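Local coordinates for fatty acid-binding protein homolog (Ascaris suum, PDB 6I8X), which binds fatty acids inside a beta-barrel and may sequester potentially toxic fatty acids and their peroxidation products, at residues D26-A31 with V140-Y145; R61-N66 with H74-A79; H94-D99 with E108-V113. All coordinates share one frame; numbering follows the deposited sequence.

All three contacts belong to one ten-stranded antiparallel barrel of the fatty acid-binding protein family. Interaction 1 sets helix 25-31 of the lid against the last strand, 140-148, and along the chain encloses the other two. Interaction 2 pairs the hairpin strands 62-68 and 72-78; interaction 3, which follows it in sequence, pairs 93-100 and 105-112. The centres of interactions 1 and 2 lie about 25 Å apart, on opposite sides of the chain's centre, and those of interactions 1 and 3 about 19 Å. Interactions 2 and 3, with centres about 13 Å apart, touch: Met64 and Trp78 pack on Phe98. The bound vaccenic acid occupies the barrel interior, its pocket including Arg144.

Interaction 1: D26-A31 with V140-Y145; sequences DEYLKA and VSTSRY
Tyr28 and Val140 have the closest CA atoms, 5.5 Å apart, where helix 26-31 runs over the start of strand 140-145. The two short axes come within 7.4 Å, with N-to-C directions at 133°. Val140 points at the helix, and its CG1 branch, anti to the backbone N (chi1 176°), meets the main chain, lying 3.5 Å from Tyr28 N; the same methyl touches Glu27 CB at 4.0 Å. One turn on, Ala31 CB rests 4.0 Å from Val140 CB. This is the meeting of the helical lid with the last barrel strand, the lid being the helix-turn-helix that fatty acid-binding proteins place over one end of the barrel. Farther along the strand, Thr142 supplies a CH-pi contact: CG2 sits over one face of the Tyr28 ring, 4.0 Å from its centroid, while the Val140 carbonyl O lies at the ring edge, in plane. The Tyr28 and Thr142 side chains cross at about a right angle. Both polar ends look elsewhere, Tyr28 OH bonding to Glu120 and Thr142 OG1 to the carbonyl of Glu23, which leaves the apolar methyl of Thr142 to the ring. On the other flank of the helix, Leu29 packs against helix 36-43.

Interaction 2: R61-N66 with H74-A79; sequences RYDMEN and HHKDWA
Trp78 and Tyr62 meet with the indole as a floor: Tyr62 CB lies over one face of the six-membered ring, 3.6 Å from its centroid in a CH-pi contact, while the two rings are tilted obliquely at 40°. Tyr62 O lies over the same indole 3.3 Å from CD1, and Phe98 stacks on it. At the indole edge, Met64 N comes near the plane beside NE1. Trp78 CG stands between its backbone N and carbonyl carbon (chi1 56°), which starts the side chain toward Tyr62. The Arg61 guanidinium carries Ala79 CB over one face and Asp77 O near its edge; NH1 donates to that carbonyl at 3.0 Å, and NH2 pairs with Glu82. On the face of the hairpin opposite Trp78 and Met64, the His74 ring receives Glu65 OE2 at its edge, in plane, ND1 donating over 2.8 Å to the anti side of the carboxylate. Backbone bonds pair Met64 with His75 and Tyr62 with Trp78, but the register slips between them: Asp77 and Trp78 both face Tyr62, a G1 beta bulge where the chain turns a corner. Asp63 OD1 takes up the bulge's amide, Asp77 N, at 3.0 Å, nearly along its own C-O axis. Water 1 donates to that OD1 at 2.9 Å and to Asp77 OD2 at 2.8 Å. Asp63 OD2 also accepts from Ala55 N and Arg52, so the carboxylate is held at both oxygens; these donors, a guanidinium among them, would favour the anionic form despite the Asp77 carboxylate nearby, and the OD1 bond to Asp77 N holds the bulge.

Interaction 3: H94-D99 with E108-V113; sequences HKITFD and ETHIKV
His94 and His110 lie at the tight side of this antiparallel pair, joined ND1 to ND1 at 2.9 Å by a nearly straight hydrogen bond in which either may donate. The rings meet rim to rim with planes at 89°, each nitrogen lying in the plane of the other ring. His110 NE2 donates to Glu108 OE2 at 2.7 Å, reaching the carboxylate from above its plane. Tyr124 OH bonds to the remaining carboxylate oxygen and Asp90 to His94 NE2, which makes a polar chain across the inward face. One ND1 must be the acceptor, so at most one histidine can be a cation; the carboxylates of Asp90 and Glu108 at the chain's ends would probably favour that charge. Apolar groups fill in beside it: Ile96 CG1 lies over a face of the His110 ring, 4.0 Å from its centroid. Phe98 CE1 comes within 3.5 Å of Glu108 CD, the two side chains running side by side. His94 NE2 and Lys112 CG are likewise 3.5 Å apart.

The opposite, outward face, partly open to solvent, is looser. Lys95 and Ile111 touch through their CB atoms at 4.1 Å, and the rest of the Lys95 chain turns from the partner strand. Water 2 links the Thr97 carbonyl O, to which it donates at 2.9 Å, to Thr109 OG1, which also bonds to Thr121 OG1. Paired backbone bonds join Lys95 to Ile111 and Thr97 to Thr109. In the barrel, strand 84-87 flanks 93-100, with Phe84 packed on Ile96, and strand 119-127 follows 105-112, where Tyr122 meets the His110 ring.

Interaction 1: D26-A31 with V140-Y145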
loop_
_atom_site.group_PDB
_atom_site.type_symbol
_atom_site.label_atom_id
_atom_site.label_comp_id
_atom_site.label_asym_id
_atom_site.label_seq_id
_atom_site.Cartn_x
_atom_site.Cartn_y
_atom_site.Cartn_z
ATOM N N ASP A 26 5.809 -15.714 3.085
ATOM C CA ASP A 26 6.424 -16.667 2.152
ATOM C C ASP A 26 5.404 -17.478 1.334
ATOM O O ASP A 26 5.548 -17.569 0.118
ATOM C CB ASP A 26 7.386 -17.621 2.865
ATOM C CG ASP A 26 8.141 -18.483 1.884
ATOM O OD1 ASP A 26 9.159 -18.013 1.367
ATOM O OD2 ASP A 26 7.667 -19.623 1.591
ATOM N N GLU A 27 4.416 -18.089 1.986
ATOM C CA GLU A 27 3.412 -18.870 1.258
ATOM C C GLU A 27 2.584 -17.979 0.331
ATOM O O GLU A 27 2.197 -18.420 -0.755
ATOM C CB GLU A 27 2.531 -19.710 2.212
ATOM C CG GLU A 27 1.933 -20.969 1.575
ATOM C CD GLU A 27 2.852 -21.962 0.872
ATOM O OE1 GLU A 27 4.041 -22.075 1.252
ATOM O OE2 GLU A 27 2.366 -22.648 -0.059
ATOM N N TYR A 28 2.345 -16.719 0.747
ATOM C CA TYR A 28 1.632 -15.729 -0.054
ATOM C C TYR A 28 2.409 -15.433 -1.325
ATOM O O TYR A 28 1.808 -15.389 -2.386
ATOM C CB TYR A 28 1.387 -14.416 0.732
ATOM C CG TYR A 28 0.977 -13.273 -0.179
ATOM C CD1 TYR A 28 -0.342 -13.138 -0.615
ATOM C CD2 TYR A 28 1.924 -12.389 -0.687
ATOM C CE1 TYR A 28 -0.718 -12.102 -1.471
ATOM C CE2 TYR A 28 1.566 -11.378 -1.580
ATOM C CZ TYR A 28 0.240 -11.224 -1.947
ATOM O OH TYR A 28 -0.112 -10.206 -2.790
ATOM N N LEU A 29 3.730 -15.174 -1.207
ATOM C CA LEU A 29 4.612 -14.880 -2.343
ATOM C C LEU A 29 4.701 -16.069 -3.286
ATOM O O LEU A 29 4.772 -15.890 -4.497
ATOM C CB LEU A 29 6.013 -14.417 -1.887
ATOM C CG LEU A 29 6.086 -13.060 -1.168
ATOM C CD1 LEU A 29 7.470 -12.841 -0.599
ATOM C CD2 LEU A 29 5.686 -11.882 -2.102
ATOM N N LYS A 30 4.626 -17.274 -2.725
ATOM C CA LYS A 30 4.604 -18.536 -3.458
ATOM C C LYS A 30 3.298 -18.653 -4.272
ATOM O O LYS A 30 3.358 -18.971 -5.461
ATOM C CB LYS A 30 4.752 -19.712 -2.489
ATOM C CG LYS A 30 5.696 -20.754 -3.009
ATOM C CD LYS A 30 6.024 -21.788 -1.961
ATOM C CE LYS A 30 6.418 -23.045 -2.654
ATOM N NZ LYS A 30 6.753 -24.121 -1.697
ATOM N N ALA A 31 2.134 -18.333 -3.653
ATOM C CA ALA A 31 0.821 -18.380 -4.321
ATOM C C ALA A 31 0.773 -17.385 -5.497
ATOM O O ALA A 31 0.170 -17.661 -6.526
ATOM C CB ALA A 31 -0.299 -18.102 -3.318
ATOM N N VAL A 140 -4.580 -17.848 0.056
ATOM C CA VAL A 140 -3.427 -17.695 0.953
ATOM C C VAL A 140 -3.341 -16.245 1.486
ATOM O O VAL A 140 -3.140 -15.328 0.699
ATOM C CB VAL A 140 -2.091 -18.202 0.311
ATOM C CG1 VAL A 140 -0.909 -17.941 1.234
ATOM C CG2 VAL A 140 -2.176 -19.694 -0.050
ATOM N N SER A 141 -3.518 -16.057 2.816
ATOM C CA SER A 141 -3.509 -14.747 3.490
ATOM C C SER A 141 -2.203 -14.454 4.222
ATOM O O SER A 141 -1.534 -15.370 4.695
ATOM C CB SER A 141 -4.672 -14.635 4.478
ATOM O OG SER A 141 -5.898 -14.526 3.782
ATOM N N THR A 142 -1.872 -13.157 4.342
ATOM C CA THR A 142 -0.676 -12.641 5.012
ATOM C C THR A 142 -0.962 -11.274 5.664
ATOM O O THR A 142 -1.801 -10.529 5.169
ATOM C CB THR A 142 0.543 -12.616 4.052
ATOM O OG1 THR A 142 1.700 -12.247 4.801
ATOM C CG2 THR A 142 0.373 -11.637 2.868
ATOM N N SER A 143 -0.285 -10.982 6.783
ATOM C CA SER A 143 -0.360 -9.712 7.517
ATOM C C SER A 143 1.072 -9.228 7.715
ATOM O O SER A 143 1.928 -10.026 8.073
ATOM C CB SER A 143 -1.026 -9.900 8.878
ATOM O OG SER A 143 -2.412 -10.063 8.671
ATOM N N ARG A 144 1.334 -7.949 7.445
ATOM C CA ARG A 144 2.659 -7.318 7.572
ATOM C C ARG A 144 2.437 -6.181 8.548
ATOM O O ARG A 144 1.489 -5.404 8.376
ATOM C CB ARG A 144 3.144 -6.771 6.198
ATOM C CG ARG A 144 3.220 -7.805 5.062
ATOM C CD ARG A 144 4.646 -8.292 4.833
ATOM N NE ARG A 144 5.366 -7.411 3.933
ATOM C CZ ARG A 144 6.683 -7.381 3.780
ATOM N NH1 ARG A 144 7.461 -8.209 4.471
ATOM N NH2 ARG A 144 7.232 -6.546 2.916
ATOM N N TYR A 145 3.289 -6.105 9.585
ATOM C CA TYR A 145 3.212 -5.166 10.708
ATOM C C TYR A 145 4.248 -4.047 10.596
ATOM O O TYR A 145 5.439 -4.313 10.614
ATOM C CB TYR A 145 3.297 -5.936 12.063
ATOM C CG TYR A 145 2.192 -6.970 12.200
ATOM C CD1 TYR A 145 2.318 -8.236 11.632
ATOM C CD2 TYR A 145 0.988 -6.654 12.819
ATOM C CE1 TYR A 145 1.283 -9.163 11.690
ATOM C CE2 TYR A 145 -0.048 -7.582 12.903
ATOM C CZ TYR A 145 0.103 -8.834 12.334
ATOM O OH TYR A 145 -0.911 -9.757 12.417
#

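Interaction 2: R61-N66 with H74-A79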
loop_
_atom_site.group_PDB
_atom_site.type_symbol
_atom_site.label_atom_id
_atom_site.label_comp_id
_atom_site.label_asym_id
_atom_site.label_seq_id
_atom_site.Cartn_x
_atom_site.Cartn_y
_atom_site.Cartn_z
ATOM N N ARG A 61 -6.178 15.698 -0.801
ATOM C CA ARG A 61 -5.181 15.097 -1.675
ATOM C C ARG A 61 -4.005 14.661 -0.817
ATOM O O ARG A 61 -3.680 15.316 0.192
ATOM C CB ARG A 61 -4.788 15.979 -2.862
ATOM C CG ARG A 61 -5.958 16.082 -3.811
ATOM C CD ARG A 61 -5.571 16.037 -5.256
ATOM N NE ARG A 61 -6.771 16.029 -6.084
ATOM C CZ ARG A 61 -7.111 15.048 -6.909
ATOM N NH1 ARG A 61 -6.314 14.000 -7.070
ATOM N NH2 ARG A 61 -8.222 15.137 -7.628
ATOM N N TYR A 62 -3.421 13.500 -1.169
ATOM C CA TYR A 62 -2.363 12.872 -0.387
ATOM C C TYR A 62 -1.156 12.456 -1.181
ATOM O O TYR A 62 -1.208 12.322 -2.403
ATOM C CB TYR A 62 -2.947 11.633 0.326
ATOM C CG TYR A 62 -4.131 11.993 1.186
ATOM C CD1 TYR A 62 -3.950 12.473 2.482
ATOM C CD2 TYR A 62 -5.428 11.998 0.659
ATOM C CE1 TYR A 62 -5.022 12.925 3.239
ATOM C CE2 TYR A 62 -6.508 12.464 1.405
ATOM C CZ TYR A 62 -6.296 12.934 2.694
ATOM O OH TYR A 62 -7.337 13.365 3.465
ATOM N N ASP A 63 -0.073 12.196 -0.453
ATOM C CA ASP A 63 1.159 11.633 -0.983
ATOM C C ASP A 63 1.453 10.360 -0.212
ATOM O O ASP A 63 1.202 10.282 0.996
ATOM C CB ASP A 63 2.357 12.593 -0.828
ATOM C CG ASP A 63 2.196 13.939 -1.476
ATOM O OD1 ASP A 63 1.458 14.031 -2.494
ATOM O OD2 ASP A 63 2.808 14.907 -0.979
ATOM N N MET A 64 1.971 9.372 -0.895
ATOM C CA MET A 64 2.409 8.151 -0.238
ATOM C C MET A 64 3.702 7.670 -0.891
ATOM O O MET A 64 3.898 7.781 -2.102
ATOM C CB MET A 64 1.312 7.061 -0.082
ATOM C CG MET A 64 1.337 5.950 -1.114
ATOM S SD MET A 64 2.451 4.533 -0.798
ATOM C CE MET A 64 1.448 3.520 0.183
ATOM N N GLU A 65 4.587 7.166 -0.064
ATOM C CA GLU A 65 5.875 6.639 -0.493
ATOM C C GLU A 65 6.056 5.255 0.060
ATOM O O GLU A 65 5.693 4.988 1.201
ATOM C CB GLU A 65 7.024 7.535 0.034
ATOM C CG GLU A 65 6.980 8.964 -0.489
ATOM C CD GLU A 65 8.135 9.849 -0.079
ATOM O OE1 GLU A 65 8.223 10.211 1.117
ATOM O OE2 GLU A 65 8.928 10.226 -0.970
ATOM N N ASN A 66 6.665 4.396 -0.729
ATOM C CA ASN A 66 7.117 3.078 -0.324
ATOM C C ASN A 66 8.614 3.158 -0.500
ATOM O O ASN A 66 9.079 3.245 -1.633
ATOM C CB ASN A 66 6.584 1.985 -1.233
ATOM C CG ASN A 66 5.294 1.405 -0.783
ATOM O OD1 ASN A 66 5.159 0.971 0.346
ATOM N ND2 ASN A 66 4.342 1.334 -1.685
ATOM N N HIS A 74 6.795 6.732 -5.330
ATOM C CA HIS A 74 6.385 8.049 -4.850
ATOM C C HIS A 74 5.130 8.459 -5.609
ATOM O O HIS A 74 5.206 8.892 -6.769
ATOM C CB HIS A 74 7.501 9.102 -5.052
ATOM C CG HIS A 74 8.872 8.653 -4.651
ATOM N ND1 HIS A 74 9.383 8.919 -3.385
ATOM C CD2 HIS A 74 9.813 8.000 -5.375
ATOM C CE1 HIS A 74 10.608 8.420 -3.384
ATOM N NE2 HIS A 74 10.909 7.855 -4.556
ATOM N N HIS A 75 3.975 8.298 -4.950
ATOM C CA HIS A 75 2.655 8.632 -5.502
ATOM C C HIS A 75 2.199 9.977 -4.932
ATOM O O HIS A 75 1.908 10.077 -3.745
ATOM C CB HIS A 75 1.661 7.494 -5.211
ATOM C CG HIS A 75 2.188 6.143 -5.605
ATOM N ND1 HIS A 75 2.851 5.942 -6.815
ATOM C CD2 HIS A 75 2.132 4.964 -4.937
ATOM C CE1 HIS A 75 3.183 4.661 -6.829
ATOM N NE2 HIS A 75 2.738 4.025 -5.741
ATOM N N LYS A 76 2.200 11.020 -5.781
ATOM C CA LYS A 76 1.880 12.397 -5.390
ATOM C C LYS A 76 0.535 12.903 -5.852
ATOM O O LYS A 76 0.146 12.688 -7.000
ATOM C CB LYS A 76 2.975 13.370 -5.870
ATOM C CG LYS A 76 4.419 12.955 -5.534
ATOM C CD LYS A 76 4.782 13.182 -4.065
ATOM C CE LYS A 76 6.277 13.223 -3.851
ATOM N NZ LYS A 76 6.909 14.400 -4.520
ATOM N N ASP A 77 -0.144 13.639 -4.953
ATOM C CA ASP A 77 -1.423 14.315 -5.153
ATOM C C ASP A 77 -2.583 13.407 -5.522
ATOM O O ASP A 77 -3.379 13.763 -6.395
ATOM C CB ASP A 77 -1.287 15.457 -6.188
ATOM C CG ASP A 77 -0.910 16.751 -5.539
ATOM O OD1 ASP A 77 -1.719 17.262 -4.741
ATOM O OD2 ASP A 77 0.211 17.226 -5.783
ATOM N N TRP A 78 -2.712 12.272 -4.846
ATOM C CA TRP A 78 -3.840 11.389 -5.124
ATOM C C TRP A 78 -5.050 11.661 -4.190
ATOM O O TRP A 78 -4.898 12.255 -3.124
ATOM C CB TRP A 78 -3.436 9.912 -5.140
ATOM C CG TRP A 78 -2.757 9.451 -3.882
ATOM C CD1 TRP A 78 -1.415 9.332 -3.677
ATOM C CD2 TRP A 78 -3.391 9.010 -2.668
ATOM N NE1 TRP A 78 -1.172 8.854 -2.416
ATOM C CE2 TRP A 78 -2.365 8.683 -1.758
ATOM C CE3 TRP A 78 -4.733 8.881 -2.253
ATOM C CZ2 TRP A 78 -2.626 8.250 -0.451
ATOM C CZ3 TRP A 78 -4.997 8.494 -0.947
ATOM C CH2 TRP A 78 -3.951 8.161 -0.064
ATOM N N ALA A 79 -6.238 11.252 -4.619
ATOM C CA ALA A 79 -7.450 11.401 -3.836
ATOM C C ALA A 79 -8.058 10.021 -3.609
ATOM O O ALA A 79 -7.881 9.121 -4.441
ATOM C CB ALA A 79 -8.443 12.296 -4.583
HETATM O O HOH W 1 1.771 16.718 -3.472
#

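Interaction 3: H94-D99 with E108-V113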
loop_
_atom_site.group_PDB
_atom_site.type_symbol
_atom_site.label_atom_id
_atom_site.label_comp_id
_atom_site.label_asym_id
_atom_site.label_seq_id
_atom_site.Cartn_x
_atom_site.Cartn_y
_atom_site.Cartn_z
ATOM N N HIS A 94 1.266 0.682 -13.216
ATOM C CA HIS A 94 0.060 0.098 -12.635
ATOM C C HIS A 94 -0.977 1.186 -12.547
ATOM O O HIS A 94 -0.621 2.351 -12.398
ATOM C CB HIS A 94 0.306 -0.388 -11.165
ATOM C CG HIS A 94 1.074 -1.665 -10.991
ATOM N ND1 HIS A 94 1.089 -2.326 -9.771
ATOM C CD2 HIS A 94 1.865 -2.346 -11.859
ATOM C CE1 HIS A 94 1.873 -3.382 -9.938
ATOM N NE2 HIS A 94 2.347 -3.448 -11.180
ATOM N N LYS A 95 -2.251 0.798 -12.558
ATOM C CA LYS A 95 -3.366 1.669 -12.280
ATOM C C LYS A 95 -3.632 1.450 -10.779
ATOM O O LYS A 95 -3.795 0.311 -10.326
ATOM C CB LYS A 95 -4.584 1.335 -13.164
ATOM C CG LYS A 95 -4.423 1.886 -14.586
ATOM C CD LYS A 95 -5.703 1.806 -15.393
ATOM C CE LYS A 95 -5.541 2.325 -16.810
ATOM N NZ LYS A 95 -5.171 3.770 -16.857
ATOM N N ILE A 96 -3.526 2.528 -9.990
ATOM C CA ILE A 96 -3.694 2.461 -8.539
ATOM C C ILE A 96 -4.874 3.301 -8.072
ATOM O O ILE A 96 -5.069 4.407 -8.548
ATOM C CB ILE A 96 -2.386 2.865 -7.788
ATOM C CG1 ILE A 96 -1.131 2.096 -8.357
ATOM C CG2 ILE A 96 -2.553 2.715 -6.245
ATOM C CD1 ILE A 96 0.265 2.714 -8.028
ATOM N N THR A 97 -5.599 2.797 -7.073
ATOM C CA THR A 97 -6.655 3.527 -6.414
ATOM C C THR A 97 -6.566 3.272 -4.925
ATOM O O THR A 97 -6.685 2.124 -4.505
ATOM C CB THR A 97 -8.070 3.121 -6.919
ATOM O OG1 THR A 97 -8.097 3.022 -8.345
ATOM C CG2 THR A 97 -9.152 4.061 -6.412
ATOM N N PHE A 98 -6.455 4.350 -4.121
ATOM C CA PHE A 98 -6.588 4.247 -2.673
ATOM C C PHE A 98 -8.036 4.590 -2.396
ATOM O O PHE A 98 -8.611 5.443 -3.076
ATOM C CB PHE A 98 -5.693 5.236 -1.940
ATOM C CG PHE A 98 -4.224 4.913 -2.023
ATOM C CD1 PHE A 98 -3.619 4.101 -1.070
ATOM C CD2 PHE A 98 -3.433 5.455 -3.027
ATOM C CE1 PHE A 98 -2.251 3.833 -1.129
ATOM C CE2 PHE A 98 -2.054 5.189 -3.077
ATOM C CZ PHE A 98 -1.477 4.384 -2.128
ATOM N N ASP A 99 -8.644 3.915 -1.421
ATOM C CA ASP A 99 -10.030 4.150 -1.042
ATOM C C ASP A 99 -10.263 3.732 0.392
ATOM O O ASP A 99 -9.429 3.053 0.977
ATOM C CB ASP A 99 -10.975 3.404 -1.993
ATOM C CG ASP A 99 -12.310 4.098 -2.266
ATOM O OD1 ASP A 99 -12.656 5.069 -1.520
ATOM O OD2 ASP A 99 -13.026 3.652 -3.184
ATOM N N GLU A 108 -5.969 -0.330 -1.225
ATOM C CA GLU A 108 -5.043 0.084 -2.265
ATOM C C GLU A 108 -5.127 -1.008 -3.319
ATOM O O GLU A 108 -4.712 -2.153 -3.089
ATOM C CB GLU A 108 -3.617 0.218 -1.694
ATOM C CG GLU A 108 -2.551 0.624 -2.698
ATOM C CD GLU A 108 -1.119 0.635 -2.168
ATOM O OE1 GLU A 108 -0.927 0.561 -0.935
ATOM O OE2 GLU A 108 -0.181 0.748 -2.989
ATOM N N THR A 109 -5.698 -0.659 -4.461
ATOM C CA THR A 109 -5.912 -1.583 -5.550
ATOM C C THR A 109 -4.947 -1.278 -6.684
ATOM O O THR A 109 -4.798 -0.125 -7.089
ATOM C CB THR A 109 -7.398 -1.540 -5.955
ATOM O OG1 THR A 109 -8.187 -1.688 -4.767
ATOM C CG2 THR A 109 -7.777 -2.632 -6.987
ATOM N N HIS A 110 -4.283 -2.328 -7.179
ATOM C CA HIS A 110 -3.351 -2.271 -8.300
ATOM C C HIS A 110 -3.890 -3.098 -9.438
ATOM O O HIS A 110 -4.368 -4.219 -9.234
ATOM C CB HIS A 110 -1.960 -2.801 -7.916
ATOM C CG HIS A 110 -1.225 -1.943 -6.934
ATOM N ND1 HIS A 110 0.052 -1.474 -7.205
ATOM C CD2 HIS A 110 -1.586 -1.527 -5.701
ATOM C CE1 HIS A 110 0.413 -0.772 -6.145
ATOM N NE2 HIS A 110 -0.541 -0.763 -5.220
ATOM N N ILE A 111 -3.831 -2.526 -10.639
ATOM C CA ILE A 111 -4.169 -3.207 -11.878
ATOM C C ILE A 111 -2.918 -3.058 -12.739
ATOM O O ILE A 111 -2.465 -1.938 -12.943
ATOM C CB ILE A 111 -5.441 -2.660 -12.601
ATOM C CG1 ILE A 111 -6.695 -2.675 -11.690
ATOM C CG2 ILE A 111 -5.688 -3.448 -13.879
ATOM C CD1 ILE A 111 -7.956 -1.921 -12.271
ATOM N N LYS A 112 -2.358 -4.165 -13.237
ATOM C CA LYS A 112 -1.194 -4.070 -14.122
ATOM C C LYS A 112 -1.634 -3.507 -15.483
ATOM O O LYS A 112 -2.681 -3.902 -15.999
ATOM C CB LYS A 112 -0.471 -5.423 -14.250
ATOM C CG LYS A 112 0.436 -5.691 -13.076
ATOM C CD LYS A 112 0.971 -7.102 -13.050
ATOM C CE LYS A 112 1.725 -7.356 -11.764
ATOM N NZ LYS A 112 2.055 -8.793 -11.583
ATOM N N VAL A 113 -0.888 -2.515 -16.003
ATOM C CA VAL A 113 -1.180 -1.874 -17.287
ATOM C C VAL A 113 -0.981 -2.888 -18.447
ATOM O O VAL A 113 -1.835 -2.991 -19.339
ATOM C CB VAL A 113 -0.376 -0.547 -17.468
ATOM C CG1 VAL A 113 -0.449 -0.023 -18.908
ATOM C CG2 VAL A 113 -0.865 0.521 -16.495
HETATM O O HOH W 2 -8.875 0.543 -3.394
#